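Local coordinates for protein type III secretion T3S chaperone (Chlamydia trachomatis, PDB 3K29) that is a coiled-coil YscO-like protein that probably serves the type III secretion apparatus as a chaperone, and binds copies of itself, at residues R17-E22 against L115-E121; V24-R29 against E107-E112; E35-L39 against Q97-V101. All coordinates share one frame; numbering follows the deposited sequence. Where two conformers were deposited one is given.

Interaction 1. Residues R17-E22 against L115-E121; sequences RVDRAE and LTKRRKE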
loop_
_atom_site.group_PDB
_atom_site.type_symbol
_atom_site.label_atom_id
_atom_site.label_comp_id
_atom_site.label_asym_id
_atom_site.label_seq_id
_atom_site.Cartn_x
_atom_site.Cartn_y
_atom_site.Cartn_z
ATOM N N ARG A 17 -1.835 15.426 -0.248
ATOM C CA ARG A 17 -1.868 14.283 -1.145
ATOM C C ARG A 17 -1.038 13.133 -0.632
ATOM O O ARG A 17 -1.410 11.967 -0.856
ATOM C CB ARG A 17 -1.407 14.668 -2.551
ATOM C CG ARG A 17 -2.332 15.617 -3.242
ATOM C CD ARG A 17 -2.082 15.595 -4.741
ATOM N NE ARG A 17 -2.707 14.428 -5.358
ATOM C CZ ARG A 17 -2.275 13.865 -6.485
ATOM N NH1 ARG A 17 -1.214 14.354 -7.111
ATOM N NH2 ARG A 17 -2.898 12.818 -6.994
ATOM N N VAL A 18 0.097 13.461 -0.005
ATOM C CA VAL A 18 0.886 12.505 0.777
ATOM C C VAL A 18 0.088 11.925 1.975
ATOM O O VAL A 18 0.020 10.695 2.132
ATOM C CB VAL A 18 2.253 13.085 1.188
ATOM C CG1 VAL A 18 2.972 12.174 2.195
ATOM C CG2 VAL A 18 3.102 13.313 -0.063
ATOM N N ASP A 19 -0.540 12.787 2.779
ATOM C CA ASP A 19 -1.430 12.309 3.856
ATOM C C ASP A 19 -2.428 11.303 3.314
ATOM O O ASP A 19 -2.541 10.202 3.862
ATOM C CB ASP A 19 -2.179 13.452 4.557
ATOM C CG ASP A 19 -1.266 14.309 5.403
ATOM O OD1 ASP A 19 -0.043 14.060 5.348
ATOM O OD2 ASP A 19 -1.750 15.242 6.104
ATOM N N ARG A 20 -3.132 11.676 2.246
ATOM C CA ARG A 20 -4.169 10.820 1.650
ATOM C C ARG A 20 -3.632 9.476 1.167
ATOM O O ARG A 20 -4.285 8.457 1.363
ATOM C CB ARG A 20 -4.968 11.533 0.537
ATOM C CG ARG A 20 -5.733 12.757 1.059
ATOM C CD ARG A 20 -6.917 13.170 0.211
ATOM N NE ARG A 20 -6.506 13.638 -1.096
ATOM C CZ ARG A 20 -6.281 14.910 -1.420
ATOM N NH1 ARG A 20 -6.439 15.882 -0.530
ATOM N NH2 ARG A 20 -5.915 15.198 -2.653
ATOM N N ALA A 21 -2.444 9.492 0.557
ATOM C CA ALA A 21 -1.829 8.288 0.006
ATOM C C ALA A 21 -1.327 7.340 1.096
ATOM O O ALA A 21 -1.344 6.126 0.917
ATOM C CB ALA A 21 -0.665 8.662 -0.941
ATOM N N GLU A 22 -0.852 7.900 2.209
ATOM C CA GLU A 22 -0.486 7.110 3.379
ATOM C C GLU A 22 -1.700 6.364 3.932
ATOM O O GLU A 22 -1.625 5.179 4.265
ATOM C CB GLU A 22 0.105 8.026 4.469
ATOM C CG GLU A 22 1.569 8.365 4.258
ATOM C CD GLU A 22 2.086 9.421 5.220
ATOM O OE1 GLU A 22 1.262 10.087 5.886
ATOM O OE2 GLU A 22 3.322 9.603 5.293
ATOM N N LEU A 115 2.094 6.387 -3.245
ATOM C CA LEU A 115 2.668 7.120 -2.115
ATOM C C LEU A 115 4.072 7.677 -2.392
ATOM O O LEU A 115 4.363 8.819 -2.022
ATOM C CB LEU A 115 2.674 6.272 -0.834
ATOM C CG LEU A 115 3.273 6.855 0.474
ATOM C CD1 LEU A 115 2.704 8.201 0.842
ATOM C CD2 LEU A 115 3.122 5.873 1.687
ATOM N N THR A 116 4.935 6.870 -3.018
ATOM C CA THR A 116 6.284 7.310 -3.384
ATOM C C THR A 116 6.244 8.446 -4.391
ATOM O O THR A 116 7.023 9.390 -4.270
ATOM C CB THR A 116 7.150 6.175 -3.946
ATOM O OG1 THR A 116 7.034 5.045 -3.084
ATOM C CG2 THR A 116 8.642 6.604 -4.052
ATOM N N LYS A 117 5.351 8.336 -5.384
ATOM C CA LYS A 117 5.112 9.416 -6.347
ATOM C C LYS A 117 4.662 10.707 -5.663
ATOM O O LYS A 117 5.170 11.777 -5.972
ATOM C CB LYS A 117 4.109 8.992 -7.426
ATOM C CG LYS A 117 4.773 8.458 -8.691
ATOM C CD LYS A 117 3.789 7.788 -9.647
ATOM C CE LYS A 117 2.949 8.822 -10.427
ATOM N NZ LYS A 117 1.856 8.184 -11.237
ATOM N N ARG A 118 3.735 10.609 -4.710
ATOM C CA ARG A 118 3.270 11.802 -3.991
ATOM C C ARG A 118 4.386 12.486 -3.237
ATOM O O ARG A 118 4.440 13.717 -3.179
ATOM C CB ARG A 118 2.082 11.500 -3.059
ATOM C CG ARG A 118 0.868 10.968 -3.766
ATOM C CD ARG A 118 0.263 11.926 -4.818
ATOM N NE ARG A 118 0.856 11.798 -6.163
ATOM C CZ ARG A 118 0.685 10.761 -7.003
ATOM N NH1 ARG A 118 -0.072 9.713 -6.675
ATOM N NH2 ARG A 118 1.281 10.764 -8.191
ATOM N N ARG A 119 5.266 11.685 -2.658
ATOM C CA ARG A 119 6.331 12.179 -1.820
ATOM C C ARG A 119 7.441 12.840 -2.650
ATOM O O ARG A 119 8.003 13.850 -2.242
ATOM C CB ARG A 119 6.859 11.042 -0.933
ATOM C CG ARG A 119 5.817 10.607 0.100
ATOM C CD ARG A 119 6.410 10.294 1.454
ATOM N NE ARG A 119 6.495 8.859 1.684
ATOM C CZ ARG A 119 6.011 8.208 2.746
ATOM N NH1 ARG A 119 5.390 8.854 3.724
ATOM N NH2 ARG A 119 6.157 6.887 2.831
ATOM N N LYS A 120 7.756 12.226 -3.800
ATOM C CA LYS A 120 8.653 12.777 -4.822
ATOM C C LYS A 120 8.161 14.156 -5.286
ATOM O O LYS A 120 8.908 15.137 -5.250
ATOM C CB LYS A 120 8.710 11.792 -5.985
ATOM C CG LYS A 120 9.709 12.079 -7.073
ATOM C CD LYS A 120 9.549 10.996 -8.123
ATOM C CE LYS A 120 9.606 11.582 -9.534
ATOM N NZ LYS A 120 11.009 11.878 -10.004
ATOM N N GLU A 121 6.890 14.230 -5.674
ATOM C CA GLU A 121 6.300 15.493 -6.133
ATOM C C GLU A 121 6.302 16.563 -5.040
ATOM O O GLU A 121 6.673 17.697 -5.294
ATOM C CB GLU A 121 4.867 15.302 -6.630
ATOM C CG GLU A 121 4.727 14.463 -7.889
ATOM C CD GLU A 121 3.448 13.631 -7.922
ATOM O OE1 GLU A 121 2.524 13.829 -7.077
ATOM O OE2 GLU A 121 3.379 12.757 -8.816
HETATM O O HOH W 1 1.307 15.921 -5.756
#
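Arg118 reaches from helix 70-160 across to Arg17 and Val18 of helix 8-66, and its side chain can be followed atom by atom. CB of Arg118 packs on Val18 CG2 at 3.6 Å. CG comes next, near Ala21 CB and the carbonyl oxygen of Arg17. Bends at chi2 and chi3 then fold the chain so that CD sits over the centre of the Arg17 guanidinium, 3.6 Å above its plane. The two guanidinium groups stack nearly flat, with planes 17° apart and centres separated by 4.3 Å. Two like charges face each other here, and Glu121 probably offsets them: Arg118 grips it side-on, NE to OE1 at 2.8 Å and NH2 to OE2 at 3.0 Å. The first of these bonds is almost straight (177°). Arg17 NH1 reaches Glu121 OE1 by a long salt bridge, and water 1 joins the same two atoms. NH1 of Arg118 has a further partner in Glu114. On another flank, Glu22 OE2 meets Arg119 NH1 at 2.7 Å, close to the guanidinium plane, while Leu115 CD1 packs against Glu22 CG at 3.6 Å and also touches Ala21 CB. Small and branched apolar residues between charged flanks, on local axes that approach to 8.8 Å and run at 165°, are characteristic of an antiparallel two-helix coiled coil.

Interaction 2. Residues V24-R29 against E107-E112; sequences VVKEKR and ELERAE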
loop_
_atom_site.group_PDB
_atom_site.type_symbol
_atom_site.label_atom_id
_atom_site.label_comp_id
_atom_site.label_asym_id
_atom_site.label_seq_id
_atom_site.Cartn_x
_atom_site.Cartn_y
_atom_site.Cartn_z
ATOM N N VAL A 24 -4.336 5.707 2.207
ATOM C CA VAL A 24 -4.729 4.700 1.213
ATOM C C VAL A 24 -3.889 3.400 1.329
ATOM O O VAL A 24 -4.479 2.319 1.300
ATOM C CB VAL A 24 -4.823 5.269 -0.221
ATOM C CG1 VAL A 24 -4.870 4.131 -1.275
ATOM C CG2 VAL A 24 -6.069 6.243 -0.344
ATOM N N VAL A 25 -2.563 3.508 1.499
ATOM C CA VAL A 25 -1.669 2.348 1.697
ATOM C C VAL A 25 -2.133 1.498 2.874
ATOM O O VAL A 25 -2.245 0.273 2.753
ATOM C CB VAL A 25 -0.174 2.718 1.923
ATOM C CG1 VAL A 25 0.619 1.497 2.412
ATOM C CG2 VAL A 25 0.471 3.201 0.641
ATOM N N LYS A 26 -2.441 2.170 3.985
ATOM C CA LYS A 26 -2.930 1.529 5.193
ATOM C C LYS A 26 -4.259 0.848 4.944
ATOM O O LYS A 26 -4.510 -0.215 5.482
ATOM C CB LYS A 26 -3.060 2.554 6.323
ATOM C CG LYS A 26 -4.055 2.165 7.398
ATOM C CD LYS A 26 -3.862 2.939 8.690
ATOM C CE LYS A 26 -4.779 2.370 9.769
ATOM N NZ LYS A 26 -4.667 3.104 11.053
ATOM N N GLU A 27 -5.123 1.465 4.150
ATOM C CA GLU A 27 -6.407 0.857 3.877
ATOM C C GLU A 27 -6.188 -0.395 2.993
ATOM O O GLU A 27 -6.752 -1.466 3.243
ATOM C CB GLU A 27 -7.382 1.873 3.257
ATOM C CG GLU A 27 -8.759 1.300 2.854
ATOM C CD GLU A 27 -9.540 0.585 3.994
ATOM O OE1 GLU A 27 -9.068 0.521 5.164
ATOM O OE2 GLU A 27 -10.656 0.073 3.716
ATOM N N LYS A 28 -5.303 -0.280 2.008
ATOM C CA LYS A 28 -4.963 -1.455 1.200
ATOM C C LYS A 28 -4.316 -2.585 2.003
ATOM O O LYS A 28 -4.608 -3.749 1.712
ATOM C CB LYS A 28 -4.153 -1.108 -0.058
ATOM C CG LYS A 28 -4.810 -0.030 -0.950
ATOM C CD LYS A 28 -6.204 -0.350 -1.352
ATOM C CE LYS A 28 -6.715 0.697 -2.293
ATOM N NZ LYS A 28 -8.182 0.532 -2.460
ATOM N N ARG A 29 -3.467 -2.278 2.984
ATOM C CA ARG A 29 -2.969 -3.321 3.895
ATOM C C ARG A 29 -4.138 -4.094 4.517
ATOM O O ARG A 29 -4.164 -5.335 4.511
ATOM C CB ARG A 29 -2.166 -2.721 5.052
ATOM C CG ARG A 29 -0.662 -2.946 5.022
ATOM C CD ARG A 29 -0.038 -1.924 4.088
ATOM N NE ARG A 29 1.240 -1.367 4.566
ATOM C CZ ARG A 29 2.433 -1.905 4.334
ATOM N NH1 ARG A 29 2.569 -3.061 3.675
ATOM N NH2 ARG A 29 3.502 -1.294 4.796
ATOM N N GLU A 107 -3.095 -4.435 -5.527
ATOM C CA GLU A 107 -3.625 -3.136 -5.064
ATOM C C GLU A 107 -2.774 -2.447 -4.001
ATOM O O GLU A 107 -2.557 -1.247 -4.088
ATOM C CB GLU A 107 -5.083 -3.253 -4.609
ATOM C CG GLU A 107 -6.037 -3.195 -5.746
ATOM C CD GLU A 107 -5.962 -1.866 -6.457
ATOM O OE1 GLU A 107 -5.423 -1.808 -7.586
ATOM O OE2 GLU A 107 -6.414 -0.866 -5.861
ATOM N N LEU A 108 -2.271 -3.197 -3.026
ATOM C CA LEU A 108 -1.283 -2.666 -2.090
ATOM C C LEU A 108 0.015 -2.179 -2.741
ATOM O O LEU A 108 0.481 -1.096 -2.400
ATOM C CB LEU A 108 -0.935 -3.682 -0.991
ATOM C CG LEU A 108 0.103 -3.298 0.058
ATOM C CD1 LEU A 108 -0.210 -1.956 0.748
ATOM C CD2 LEU A 108 0.207 -4.380 1.115
ATOM N N GLU A 109 0.596 -2.979 -3.637
ATOM C CA GLU A 109 1.825 -2.603 -4.334
ATOM C C GLU A 109 1.582 -1.285 -5.078
ATOM O O GLU A 109 2.427 -0.389 -5.043
ATOM C CB GLU A 109 2.256 -3.712 -5.311
ATOM C CG GLU A 109 2.534 -5.061 -4.656
ATOM C CD GLU A 109 2.794 -6.201 -5.658
ATOM O OE1 GLU A 109 3.012 -5.954 -6.861
ATOM O OE2 GLU A 109 2.785 -7.361 -5.231
ATOM N N ARG A 110 0.433 -1.182 -5.747
ATOM C CA ARG A 110 0.072 0.004 -6.507
ATOM C C ARG A 110 -0.075 1.256 -5.606
ATOM O O ARG A 110 0.388 2.334 -5.958
ATOM C CB ARG A 110 -1.214 -0.241 -7.273
ATOM C CG ARG A 110 -1.082 -1.265 -8.397
ATOM C CD ARG A 110 -2.391 -1.410 -9.104
ATOM N NE ARG A 110 -2.360 -2.521 -10.035
ATOM C CZ ARG A 110 -3.101 -3.619 -9.919
ATOM N NH1 ARG A 110 -3.970 -3.751 -8.925
ATOM N NH2 ARG A 110 -2.986 -4.593 -10.817
ATOM N N ALA A 111 -0.672 1.085 -4.434
ATOM C CA ALA A 111 -0.835 2.190 -3.488
ATOM C C ALA A 111 0.489 2.703 -2.970
ATOM O O ALA A 111 0.642 3.915 -2.780
ATOM C CB ALA A 111 -1.758 1.800 -2.318
ATOM N N GLU A 112 1.442 1.796 -2.725
ATOM C CA GLU A 112 2.778 2.188 -2.274
ATOM C C GLU A 112 3.607 2.907 -3.353
ATOM O O GLU A 112 4.340 3.857 -3.023
ATOM C CB GLU A 112 3.545 0.978 -1.733
ATOM C CG GLU A 112 2.682 0.174 -0.795
ATOM C CD GLU A 112 3.479 -0.644 0.158
ATOM O OE1 GLU A 112 3.539 -0.240 1.347
ATOM O OE2 GLU A 112 4.044 -1.686 -0.272
#
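Val25, Leu108 and Ala111 form the apolar centre, and all three are buried. Val25 sends its two methyls different ways: CG2 lies 3.5 Å from the Ala111 carbonyl oxygen, whereas CG1, anti to the backbone N (chi1 168°), meets Leu108 CD1 at 3.9 Å. The Ala111 methyl group is also approached by Val24 CG1 and by Lys28 CG, the latter at 3.8 Å. Lys28 thus contributes as a hydrocarbon before it contributes a charge, its CB resting 3.8 Å from Leu108 CA. Leu108 CD1 packs closely on Arg29 CD, and its CD2 stands at the edge of the Arg29 guanidinium.

Farther out the contact turns polar. Glu112 OE1 sits over the centre of the Arg29 guanidinium, 3.5 Å above its plane. The long salt bridge from Arg29 NH2 to that oxygen therefore rests on charge alone, no N-H pointing at it. At the other margin Lys28 and Glu107 run side by side, yet Lys28 NZ stays 4.1 Å from Glu107 OE2, beyond salt-bridge range; Glu107 OE1 instead accepts from Arg110 NH1 of its own helix. This chemistry implies that apolar packing probably carries most of the pairing here, with electrostatic attraction at the margins a lesser, less directional contribution.

Interaction 3. Residues E35-L39 against Q97-V101; sequences EQEKL and QKENV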
loop_
_atom_site.group_PDB
_atom_site.type_symbol
_atom_site.label_atom_id
_atom_site.label_comp_id
_atom_site.label_asym_id
_atom_site.label_seq_id
_atom_site.Cartn_x
_atom_site.Cartn_y
_atom_site.Cartn_z
ATOM N N GLU A 35 -8.684 -10.384 2.898
ATOM C CA GLU A 35 -8.607 -11.484 1.943
ATOM C C GLU A 35 -7.714 -12.607 2.471
ATOM O O GLU A 35 -8.077 -13.769 2.322
ATOM C CB GLU A 35 -8.151 -11.016 0.547
ATOM C CG GLU A 35 -9.074 -9.980 -0.116
ATOM C CD GLU A 35 -10.566 -10.337 -0.088
ATOM O OE1 GLU A 35 -10.975 -11.473 -0.417
ATOM O OE2 GLU A 35 -11.370 -9.432 0.196
ATOM N N GLN A 36 -6.572 -12.273 3.074
ATOM C CA GLN A 36 -5.695 -13.280 3.676
ATOM C C GLN A 36 -6.429 -14.128 4.735
ATOM O O GLN A 36 -6.304 -15.361 4.789
ATOM C CB GLN A 36 -4.439 -12.635 4.277
ATOM C CG GLN A 36 -3.475 -12.068 3.239
ATOM C CD GLN A 36 -2.522 -13.097 2.660
ATOM O OE1 GLN A 36 -2.807 -14.308 2.609
ATOM N NE2 GLN A 36 -1.365 -12.613 2.210
ATOM N N GLU A 37 -7.222 -13.449 5.550
ATOM C CA GLU A 37 -8.060 -14.092 6.541
ATOM C C GLU A 37 -9.127 -15.005 5.885
ATOM O O GLU A 37 -9.387 -16.107 6.385
ATOM C CB GLU A 37 -8.709 -13.013 7.419
ATOM C CG GLU A 37 -9.026 -13.450 8.838
ATOM C CD GLU A 37 -10.187 -14.437 8.901
ATOM O OE1 GLU A 37 -11.058 -14.363 7.999
ATOM O OE2 GLU A 37 -10.230 -15.284 9.841
ATOM N N LYS A 38 -9.740 -14.560 4.785
ATOM C CA LYS A 38 -10.717 -15.399 4.054
ATOM C C LYS A 38 -10.023 -16.571 3.427
ATOM O O LYS A 38 -10.591 -17.643 3.411
ATOM C CB LYS A 38 -11.502 -14.634 2.981
ATOM C CG LYS A 38 -12.432 -13.530 3.517
ATOM C CD LYS A 38 -12.801 -12.480 2.432
ATOM C CE LYS A 38 -13.631 -13.084 1.276
ATOM N NZ LYS A 38 -13.677 -12.175 0.086
ATOM N N LEU A 39 -8.792 -16.386 2.940
ATOM C CA LEU A 39 -7.999 -17.517 2.437
ATOM C C LEU A 39 -7.760 -18.581 3.515
ATOM O O LEU A 39 -7.870 -19.784 3.234
ATOM C CB LEU A 39 -6.658 -17.080 1.820
ATOM C CG LEU A 39 -5.777 -18.189 1.203
ATOM C CD1 LEU A 39 -6.505 -18.947 0.114
ATOM C CD2 LEU A 39 -4.431 -17.661 0.644
ATOM N N GLN A 97 -10.231 -17.946 -3.814
ATOM C CA GLN A 97 -9.849 -16.989 -2.792
ATOM C C GLN A 97 -8.412 -16.494 -2.987
ATOM O O GLN A 97 -8.108 -15.317 -2.744
ATOM C CB GLN A 97 -10.083 -17.553 -1.371
ATOM C CG GLN A 97 -9.912 -16.554 -0.216
ATOM C CD GLN A 97 -10.540 -15.201 -0.476
ATOM O OE1 GLN A 97 -11.611 -15.079 -1.091
ATOM N NE2 GLN A 97 -9.879 -14.149 0.037
ATOM N N LYS A 98 -7.546 -17.381 -3.450
ATOM C CA LYS A 98 -6.195 -17.007 -3.844
ATOM C C LYS A 98 -6.190 -15.878 -4.826
ATOM O O LYS A 98 -5.333 -15.000 -4.727
ATOM C CB LYS A 98 -5.376 -18.202 -4.366
ATOM C CG LYS A 98 -4.989 -19.097 -3.177
ATOM C CD LYS A 98 -3.964 -20.161 -3.451
ATOM C CE LYS A 98 -3.701 -20.805 -2.099
ATOM N NZ LYS A 98 -2.443 -21.605 -2.018
ATOM N N GLU A 99 -7.142 -15.895 -5.753
ATOM C CA GLU A 99 -7.237 -14.858 -6.766
ATOM C C GLU A 99 -7.592 -13.484 -6.154
ATOM O O GLU A 99 -7.100 -12.448 -6.595
ATOM C CB GLU A 99 -8.276 -15.214 -7.829
ATOM C CG GLU A 99 -7.990 -16.413 -8.706
ATOM C CD GLU A 99 -9.089 -16.586 -9.746
ATOM O OE1 GLU A 99 -9.078 -15.879 -10.761
ATOM O OE2 GLU A 99 -9.997 -17.405 -9.547
ATOM N N ASN A 100 -8.468 -13.499 -5.154
ATOM C CA ASN A 100 -8.771 -12.315 -4.354
ATOM C C ASN A 100 -7.559 -11.811 -3.606
ATOM O O ASN A 100 -7.340 -10.586 -3.540
ATOM C CB ASN A 100 -9.929 -12.563 -3.379
ATOM C CG ASN A 100 -11.237 -12.777 -4.083
ATOM O OD1 ASN A 100 -11.459 -12.275 -5.180
ATOM N ND2 ASN A 100 -12.117 -13.533 -3.465
ATOM N N VAL A 101 -6.788 -12.723 -3.023
ATOM C CA VAL A 101 -5.586 -12.321 -2.294
ATOM C C VAL A 101 -4.580 -11.640 -3.222
ATOM O O VAL A 101 -4.034 -10.600 -2.894
ATOM C CB VAL A 101 -4.929 -13.468 -1.512
ATOM C CG1 VAL A 101 -3.510 -13.085 -1.045
ATOM C CG2 VAL A 101 -5.784 -13.818 -0.301
#
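Gln97 inserts its amide between Glu35 and Lys38 of the opposing helix, and the tightest packing gathers around it. With CG anti to the backbone N (chi1 -171°) and a bend at chi2, the chain lays CG 3.4 Å from Leu39 N and brings NE2 to two acceptors on one residue. The bond from Gln97 NE2 to Glu35 OE1 is 2.9 Å long and nearly straight at 176°, in the amide plane but on the anti side of the carboxylate oxygen. The second, from Gln97 NE2 to the Glu35 carbonyl oxygen, is equally short and more bent (140°); that oxygen also accepts Leu39 N, so the glutamine joins a helical hydrogen bond already in place. Glu35 OE1 is shared as well, its syn lone pair taking Lys38 NZ at 2.8 Å. From above the carbonyl plane, Asn100 ND2 donates to Gln97 OE1 at 2.9 Å; bonds at both ends of the amide together hold its rotation and satisfy a buried polar group.

The opposite flank meets through van der Waals contacts and is more open to solvent. Val101 CG2 sits 3.5 Å from the Glu35 carbonyl oxygen. Val101 CG1 meets Gln36 CD at 3.8 Å. Leu39 CD1 lies across the aliphatic part of Lys98, 3.6 Å from CG, and Lys98 is exposed, its NZ forming a weak, long ion pair with Glu43. Within the hairpin of helices 8-66 and 70-160, which contains no strands, the contact continues along helix 8-66 through Val101 on Leu32 and Gln97 on Arg42.

All three contacts join helix 8-66 to helix 70-160 and are nested along the chain: interaction 3 lies inside the loop closed by interaction 2, and interaction 2 inside that closed by interaction 1. Each has its local axes 8.8 Å apart. Interactions 1 and 2 have centres about 12 Å apart and touch directly, Leu115 CD2 meeting Val25 CG2 at 3.9 Å, while Thr116 OG1 bonds back to the Glu112 carbonyl oxygen. Interaction 3 is separate, its nearest atoms about 7 Å from interaction 2 and about 17 Å from interaction 1. Interaction 2 lies nearest the chain's centre. Hydrogen bonding directly between helices distinguishes interaction 3 from the other two.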